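Local coordinates for autophagy-related protein 9 (Schizosaccharomyces pombe, PDB 7D0I), which scrambles phospholipids between membrane leaflets as a homotrimer, supplying and redistributing lipid for the growing autophagosome, at residues L421-A426 against L616-L621; R413-A418 against T624-S629. The protein carries 1 engineered substitution. All blocks are in the same frame, centred on the assembly; numbering follows the deposited sequence.

Overall arrangement
Contacts 1 and 2 follow the same helix, 412-425, as it runs past helix 603-624 and the turn beyond it, their centres about 11 Å apart. Both are largely buried and lie within one protomer, their centres about 20 Å (contact 1) and 24 Å (contact 2) from the centre of the chain. Contact 1 is helix against helix, where a proline ring packs against the CB of a buried asparagine beside bound detergent; contact 2, probably nearer the cytoplasmic side, sets an aromatic ring on a turn. They illustrate how the chemistry of one helix changes along its length. A probable hydrogen bond of 2.9 Å from Phe-625 N to Leu-620 O joins the two.

Contact 1. Residues L421-A426 against L616-L621; sequences LNCLFA and LTPVLL. With LMN (Lauryl Maltose Neopentyl Glycol), chain G.
Pro-618 turns the CB and CG of its ring toward helix 412-425 and meets two successive residues there. CG lies against Asn-422 CB at 3.6 Å, the heart of the contact. Beside it, Cys-423 holds SG anti to its own carbonyl carbon (chi1 -79°), which brings SG to 3.6 Å from Pro-618 CB, at the surface end of the interface. One turn further on, Leu-621 crosses the Asn-422 side chain at about a right angle, its CD1 3.7 Å from Asn-422 ND2. The two segments form an antiparallel helix pair, axes 8.9 Å apart, in a part of the ATG9 fold thought to lie within the membrane; Pro-618 has no N-H to give to the turn before, and helix 603-624 is kinked there. Leu-621 thus packs against a buried amide whose polar partners lie outside the two segments: ND2 donates to Ala-418 O, one turn back in its own helix, and to Asn-378 OD1 of helix 373-382. An alanine in place of Asn-422 would keep the CB against Pro-618 but lose the amide that lines the detergent pocket, its contact with Leu-621 and both hydrogen bonds, and would probably loosen the tie to helix 373-382. Asn-422 OD1 is 3.8 Å from CAZ, an alkyl carbon of a bound lauryl maltose neopentyl glycol. The same detergent sets its chain end CAB at the edge of the Phe-425 ring.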
loop_
_atom_site.group_PDB
_atom_site.type_symbol
_atom_site.label_atom_id
_atom_site.label_comp_id
_atom_site.label_asym_id
_atom_site.label_seq_id
_atom_site.Cartn_x
_atom_site.Cartn_y
_atom_site.Cartn_z
ATOM N N LEU A 421 38.193 47.105 11.550
ATOM C CA LEU A 421 38.375 46.992 10.105
ATOM C C LEU A 421 37.074 47.231 9.349
ATOM O O LEU A 421 37.091 47.762 8.230
ATOM C CB LEU A 421 38.946 45.624 9.744
ATOM C CG LEU A 421 40.375 45.365 10.206
ATOM C CD1 LEU A 421 40.885 44.070 9.617
ATOM C CD2 LEU A 421 41.270 46.519 9.820
ATOM N N ASN A 422 35.939 46.856 9.934
ATOM C CA ASN A 422 34.672 47.093 9.260
ATOM C C ASN A 422 34.280 48.560 9.312
ATOM O O ASN A 422 33.716 49.075 8.347
ATOM C CB ASN A 422 33.580 46.217 9.862
ATOM C CG ASN A 422 33.532 44.850 9.234
ATOM O OD1 ASN A 422 32.777 44.617 8.295
ATOM N ND2 ASN A 422 34.341 43.940 9.742
ATOM N N CYS A 423 34.591 49.262 10.401
ATOM C CA CYS A 423 34.329 50.697 10.424
ATOM C C CYS A 423 35.132 51.456 9.379
ATOM O O CYS A 423 34.879 52.645 9.171
ATOM C CB CYS A 423 34.618 51.271 11.808
ATOM S SG CYS A 423 33.316 50.977 13.015
ATOM N N LEU A 424 36.089 50.802 8.720
ATOM C CA LEU A 424 36.844 51.407 7.634
ATOM C C LEU A 424 36.458 50.884 6.262
ATOM O O LEU A 424 36.513 51.642 5.294
ATOM C CB LEU A 424 38.346 51.179 7.835
ATOM C CG LEU A 424 38.971 51.744 9.108
ATOM C CD1 LEU A 424 40.462 51.457 9.133
ATOM C CD2 LEU A 424 38.706 53.233 9.220
ATOM N N PHE A 425 36.079 49.616 6.149
ATOM C CA PHE A 425 35.740 49.046 4.853
ATOM C C PHE A 425 34.242 48.905 4.613
ATOM O O PHE A 425 33.852 48.401 3.558
ATOM C CB PHE A 425 36.399 47.676 4.680
ATOM C CG PHE A 425 37.860 47.738 4.349
ATOM C CD1 PHE A 425 38.549 48.936 4.400
ATOM C CD2 PHE A 425 38.541 46.595 3.972
ATOM C CE1 PHE A 425 39.891 48.989 4.088
ATOM C CE2 PHE A 425 39.882 46.643 3.661
ATOM C CZ PHE A 425 40.558 47.840 3.717
ATOM N N ALA A 426 33.399 49.307 5.553
ATOM C CA ALA A 426 31.958 49.200 5.390
ATOM C C ALA A 426 31.382 50.361 4.589
ATOM O O ALA A 426 30.486 50.138 3.767
ATOM C CB ALA A 426 31.271 49.100 6.753
ATOM N N LEU A 616 25.621 48.459 9.671
ATOM C CA LEU A 616 25.331 48.191 11.072
ATOM C C LEU A 616 26.055 46.974 11.636
ATOM O O LEU A 616 25.879 46.671 12.819
ATOM C CB LEU A 616 23.826 48.026 11.271
ATOM C CG LEU A 616 23.039 49.316 11.072
ATOM C CD1 LEU A 616 21.586 49.117 11.431
ATOM C CD2 LEU A 616 23.649 50.427 11.903
ATOM N N THR A 617 26.851 46.265 10.841
ATOM C CA THR A 617 27.573 45.127 11.403
ATOM C C THR A 617 28.661 45.530 12.394
ATOM O O THR A 617 28.917 44.769 13.336
ATOM C CB THR A 617 28.191 44.256 10.312
ATOM O OG1 THR A 617 28.759 45.076 9.285
ATOM C CG2 THR A 617 27.148 43.358 9.714
ATOM N N PRO A 618 29.349 46.665 12.232
ATOM C CA PRO A 618 30.247 47.099 13.309
ATOM C C PRO A 618 29.542 47.314 14.632
ATOM O O PRO A 618 30.152 47.104 15.685
ATOM C CB PRO A 618 30.840 48.397 12.758
ATOM C CG PRO A 618 30.883 48.162 11.317
ATOM C CD PRO A 618 29.614 47.432 11.002
ATOM N N VAL A 619 28.269 47.708 14.614
ATOM C CA VAL A 619 27.510 47.800 15.859
ATOM C C VAL A 619 27.467 46.445 16.550
ATOM O O VAL A 619 27.693 46.336 17.761
ATOM C CB VAL A 619 26.097 48.342 15.587
ATOM C CG1 VAL A 619 25.203 48.082 16.774
ATOM C CG2 VAL A 619 26.160 49.820 15.288
ATOM N N LEU A 620 27.195 45.389 15.783
ATOM C CA LEU A 620 27.218 44.043 16.342
ATOM C C LEU A 620 28.607 43.682 16.843
ATOM O O LEU A 620 28.777 43.270 17.994
ATOM C CB LEU A 620 26.753 43.033 15.295
ATOM C CG LEU A 620 25.301 43.090 14.839
ATOM C CD1 LEU A 620 25.058 42.037 13.793
ATOM C CD2 LEU A 620 24.378 42.883 16.005
ATOM N N LEU A 621 29.616 43.843 15.992
ATOM C CA LEU A 621 30.970 43.443 16.354
ATOM C C LEU A 621 31.537 44.241 17.513
ATOM O O LEU A 621 32.556 43.835 18.075
ATOM C CB LEU A 621 31.892 43.573 15.145
ATOM C CG LEU A 621 31.605 42.611 14.000
ATOM C CD1 LEU A 621 32.226 43.120 12.728
ATOM C CD2 LEU A 621 32.145 41.245 14.329
HETATM C C1 LMN G . 32.771 33.909 0.137
HETATM O O1 LMN G . 33.745 34.786 0.057
HETATM C C2 LMN G . 32.591 33.145 -1.189
HETATM O O2 LMN G . 33.831 32.546 -1.547
HETATM C C3 LMN G . 31.558 32.079 -1.030
HETATM O O3 LMN G . 31.399 31.398 -2.320
HETATM C C4 LMN G . 30.249 32.593 -0.585
HETATM O O4 LMN G . 29.421 31.430 -0.146
HETATM C C5 LMN G . 30.332 33.558 0.554
HETATM O O5 LMN G . 31.401 34.579 0.401
HETATM C C6 LMN G . 28.991 34.277 0.718
HETATM O O6 LMN G . 28.370 34.414 -0.540
HETATM C CAA LMN G . 36.697 46.884 0.166
HETATM C CAB LMN G . 35.958 44.458 4.957
HETATM O OAI LMN G . 23.712 31.666 -0.959
HETATM O OAJ LMN G . 26.487 30.266 2.760
HETATM O OAL LMN G . 35.377 28.896 4.857
HETATM O OAN LMN G . 31.612 32.375 5.249
HETATM O OAP LMN G . 33.934 33.309 5.172
HETATM O OAQ LMN G . 25.150 29.650 -3.061
HETATM O OAR LMN G . 27.262 27.603 3.114
HETATM O OAS LMN G . 27.710 28.781 -3.689
HETATM O OAT LMN G . 29.151 27.186 0.846
HETATM O OAU LMN G . 29.204 28.944 -0.845
HETATM O OAV LMN G . 31.600 27.816 3.166
HETATM C CAW LMN G . 36.865 45.513 -0.530
HETATM C CAX LMN G . 34.906 43.340 4.823
HETATM C CAY LMN G . 35.685 44.596 -0.126
HETATM C CAZ LMN G . 35.006 42.425 6.066
HETATM C CBA LMN G . 36.230 43.233 0.376
HETATM C CBB LMN G . 35.493 41.009 5.650
HETATM C CBC LMN G . 35.155 42.567 1.283
HETATM C CBD LMN G . 36.212 40.370 6.868
HETATM C CBE LMN G . 35.743 41.276 1.928
HETATM C CBF LMN G . 37.134 39.214 6.391
HETATM C CBG LMN G . 36.503 40.448 0.846
HETATM C CBH LMN G . 36.410 38.412 5.274
HETATM C CBI LMN G . 36.843 39.040 1.435
HETATM C CBJ LMN G . 37.395 37.341 4.709
HETATM C CBK LMN G . 35.658 38.055 1.144
HETATM C CBL LMN G . 36.562 36.159 4.098
HETATM C CBM LMN G . 25.040 32.031 -1.248
HETATM C CBN LMN G . 27.605 30.691 3.511
HETATM C CBP LMN G . 34.062 29.409 4.855
HETATM C CBQ LMN G . 36.218 36.591 1.063
HETATM C CBR LMN G . 35.167 36.153 3.363
HETATM C CBS LMN G . 33.830 35.641 1.208
HETATM C CBT LMN G . 35.891 34.133 1.845
HETATM O OBV LMN G . 35.613 33.419 3.063
HETATM O OBX LMN G . 34.949 31.259 3.560
HETATM O OBY LMN G . 27.108 31.198 -0.272
HETATM O OBZ LMN G . 29.943 30.090 3.726
HETATM O OCB LMN G . 31.828 30.517 2.323
HETATM C CCC LMN G . 25.925 30.829 -1.086
HETATM C CCD LMN G . 28.561 29.546 3.722
HETATM C CCF LMN G . 33.852 30.258 3.628
HETATM C CCH LMN G . 32.213 32.244 3.913
HETATM C CCJ LMN G . 34.531 32.537 3.000
HETATM C CCL LMN G . 33.418 33.118 3.846
HETATM C CCM LMN G . 35.280 35.617 1.876
HETATM C CCN LMN G . 26.297 30.287 -2.467
HETATM C CCO LMN G . 28.280 28.500 2.631
HETATM C CCQ LMN G . 32.411 30.806 3.639
HETATM C CCR LMN G . 28.381 31.205 -1.027
HETATM C CCS LMN G . 30.596 29.884 2.418
HETATM C CCT LMN G . 27.401 29.302 -2.356
HETATM C CCU LMN G . 29.443 27.679 2.196
HETATM C CCV LMN G . 28.635 29.887 -1.770
HETATM C CCW LMN G . 30.748 28.388 2.157
#

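Contact 2. Residues R413-A418 against T624-S629; sequences RRFIVA and TFPSCS
Phe-415 carries this contact, its ring laid against the backbone and first side-chain carbon of Phe-625. The CB of Phe-625 stands over one face, 3.8 Å from the Phe-415 ring centroid and 14° off the normal, a CH-pi contact displaced toward the rim. Alongside, Phe-415 CE2 comes to 3.5 Å from Phe-625 O, so the ring touches the peptide as well as the side chain. The Phe-625 ring itself leads away from helix 412-425, toward Ile-379 and Ile-359; the two aromatic planes are inclined at 45° with centroids 5.4 Å apart, an oblique meeting of the two rings. Leu-621, Cys-382 and Ile-383 also touch Phe-415, which is buried.

Toward the more open side the packing slackens. Pro-626 CG lies 4.2 Å from Phe-415 CB, and the terminal CD1 of Ile-416 comes to 4.4 Å from Pro-626 CG. Both Ile-416 and Pro-626 remain partly exposed, and Ile-416 rests on Phe-622 as well.

The turn is stiffened from within. Ser-629 OG donates to Pro-626 O at 2.8 Å, in the carbonyl plane, and the N of Ser-629 reaches the same oxygen, so two donors grip one carbonyl. Ser-629 OG is also hydrogen-bonded to Arg-412 NE, which ties the turn to the start of the opposing helix. What results is a tight turn linking two consecutive helices, 603-624 and 629-638, with Cys-628 at the N-cap of the second, in which one phenylalanine of a neighbouring helix packs over the link leading out of the probably intramembrane helix 603-624.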
loop_
_atom_site.group_PDB
_atom_site.type_symbol
_atom_site.label_atom_id
_atom_site.label_comp_id
_atom_site.label_asym_id
_atom_site.label_seq_id
_atom_site.Cartn_x
_atom_site.Cartn_y
_atom_site.Cartn_z
ATOM N N ARG A 413 39.012 40.168 21.720
ATOM C CA ARG A 413 40.068 40.901 21.043
ATOM C C ARG A 413 40.162 40.566 19.562
ATOM O O ARG A 413 41.053 41.087 18.886
ATOM C CB ARG A 413 41.409 40.638 21.724
ATOM C CG ARG A 413 41.398 40.908 23.217
ATOM C CD ARG A 413 42.804 40.955 23.804
ATOM N NE ARG A 413 43.598 39.775 23.473
ATOM C CZ ARG A 413 44.589 39.767 22.586
ATOM N NH1 ARG A 413 44.911 40.878 21.940
ATOM N NH2 ARG A 413 45.261 38.649 22.349
ATOM N N ARG A 414 39.289 39.700 19.052
ATOM C CA ARG A 414 39.095 39.511 17.622
ATOM C C ARG A 414 37.863 40.235 17.112
ATOM O O ARG A 414 37.898 40.831 16.033
ATOM C CB ARG A 414 38.972 38.027 17.287
ATOM C CG ARG A 414 40.171 37.212 17.668
ATOM C CD ARG A 414 39.967 35.764 17.314
ATOM N NE ARG A 414 39.882 35.558 15.876
ATOM C CZ ARG A 414 40.933 35.355 15.096
ATOM N NH1 ARG A 414 40.776 35.175 13.796
ATOM N NH2 ARG A 414 42.147 35.336 15.618
ATOM N N PHE A 415 36.767 40.178 17.870
ATOM C CA PHE A 415 35.588 40.956 17.524
ATOM C C PHE A 415 35.914 42.438 17.445
ATOM O O PHE A 415 35.410 43.144 16.565
ATOM C CB PHE A 415 34.479 40.710 18.543
ATOM C CG PHE A 415 33.821 39.369 18.419
ATOM C CD1 PHE A 415 33.734 38.736 17.198
ATOM C CD2 PHE A 415 33.286 38.744 19.524
ATOM C CE1 PHE A 415 33.123 37.509 17.087
ATOM C CE2 PHE A 415 32.679 37.520 19.415
ATOM C CZ PHE A 415 32.598 36.902 18.199
ATOM N N ILE A 416 36.777 42.925 18.333
ATOM C CA ILE A 416 37.107 44.346 18.330
ATOM C C ILE A 416 37.918 44.713 17.093
ATOM O O ILE A 416 37.668 45.741 16.452
ATOM C CB ILE A 416 37.840 44.723 19.626
ATOM C CG1 ILE A 416 36.900 44.576 20.822
ATOM C CG2 ILE A 416 38.376 46.131 19.541
ATOM C CD1 ILE A 416 35.630 45.363 20.695
ATOM N N VAL A 417 38.899 43.884 16.734
ATOM C CA VAL A 417 39.708 44.166 15.553
ATOM C C VAL A 417 38.854 44.113 14.293
ATOM O O VAL A 417 39.008 44.939 13.384
ATOM C CB VAL A 417 40.891 43.187 15.472
ATOM C CG1 VAL A 417 41.681 43.420 14.204
ATOM C CG2 VAL A 417 41.777 43.339 16.684
ATOM N N ALA A 418 37.945 43.141 14.212
ATOM C CA ALA A 418 37.077 43.061 13.047
ATOM C C ALA A 418 36.129 44.246 12.985
ATOM O O ALA A 418 35.831 44.748 11.898
ATOM C CB ALA A 418 36.292 41.757 13.056
ATOM N N THR A 624 27.196 43.749 20.666
ATOM C CA THR A 624 26.459 42.528 20.963
ATOM C C THR A 624 27.312 41.274 20.886
ATOM O O THR A 624 27.043 40.313 21.612
ATOM C CB THR A 624 25.273 42.365 20.016
ATOM O OG1 THR A 624 25.750 41.997 18.720
ATOM C CG2 THR A 624 24.502 43.658 19.912
ATOM N N PHE A 625 28.331 41.253 20.023
ATOM C CA PHE A 625 29.126 40.034 19.878
ATOM C C PHE A 625 30.065 39.806 21.051
ATOM O O PHE A 625 30.133 38.667 21.540
ATOM C CB PHE A 625 29.885 40.051 18.547
ATOM C CG PHE A 625 29.056 39.632 17.372
ATOM C CD1 PHE A 625 27.745 39.249 17.531
ATOM C CD2 PHE A 625 29.598 39.616 16.107
ATOM C CE1 PHE A 625 26.994 38.870 16.453
ATOM C CE2 PHE A 625 28.846 39.234 15.028
ATOM C CZ PHE A 625 27.544 38.864 15.200
ATOM N N PRO A 626 30.826 40.797 21.536
ATOM C CA PRO A 626 31.707 40.511 22.679
ATOM C C PRO A 626 30.964 40.000 23.897
ATOM O O PRO A 626 31.425 39.053 24.544
ATOM C CB PRO A 626 32.374 41.864 22.941
ATOM C CG PRO A 626 32.369 42.524 21.635
ATOM C CD PRO A 626 31.061 42.152 21.018
ATOM N N SER A 627 29.814 40.588 24.219
ATOM C CA SER A 627 29.029 40.119 25.352
ATOM C C SER A 627 28.607 38.667 25.199
ATOM O O SER A 627 28.296 38.016 26.199
ATOM C CB SER A 627 27.791 40.990 25.527
ATOM O OG SER A 627 26.871 40.773 24.474
ATOM N N CYS A 628 28.581 38.148 23.973
ATOM C CA CYS A 628 28.222 36.763 23.715
ATOM C C CYS A 628 29.434 35.890 23.421
ATOM O O CYS A 628 29.281 34.783 22.904
ATOM C CB CYS A 628 27.227 36.685 22.557
ATOM S SG CYS A 628 25.629 37.434 22.883
ATOM N N SER A 629 30.639 36.365 23.737
ATOM C CA SER A 629 31.832 35.595 23.410
ATOM C C SER A 629 31.936 34.356 24.283
ATOM O O SER A 629 32.131 33.246 23.775
ATOM C CB SER A 629 33.075 36.462 23.561
ATOM O OG SER A 629 33.207 36.903 24.894
#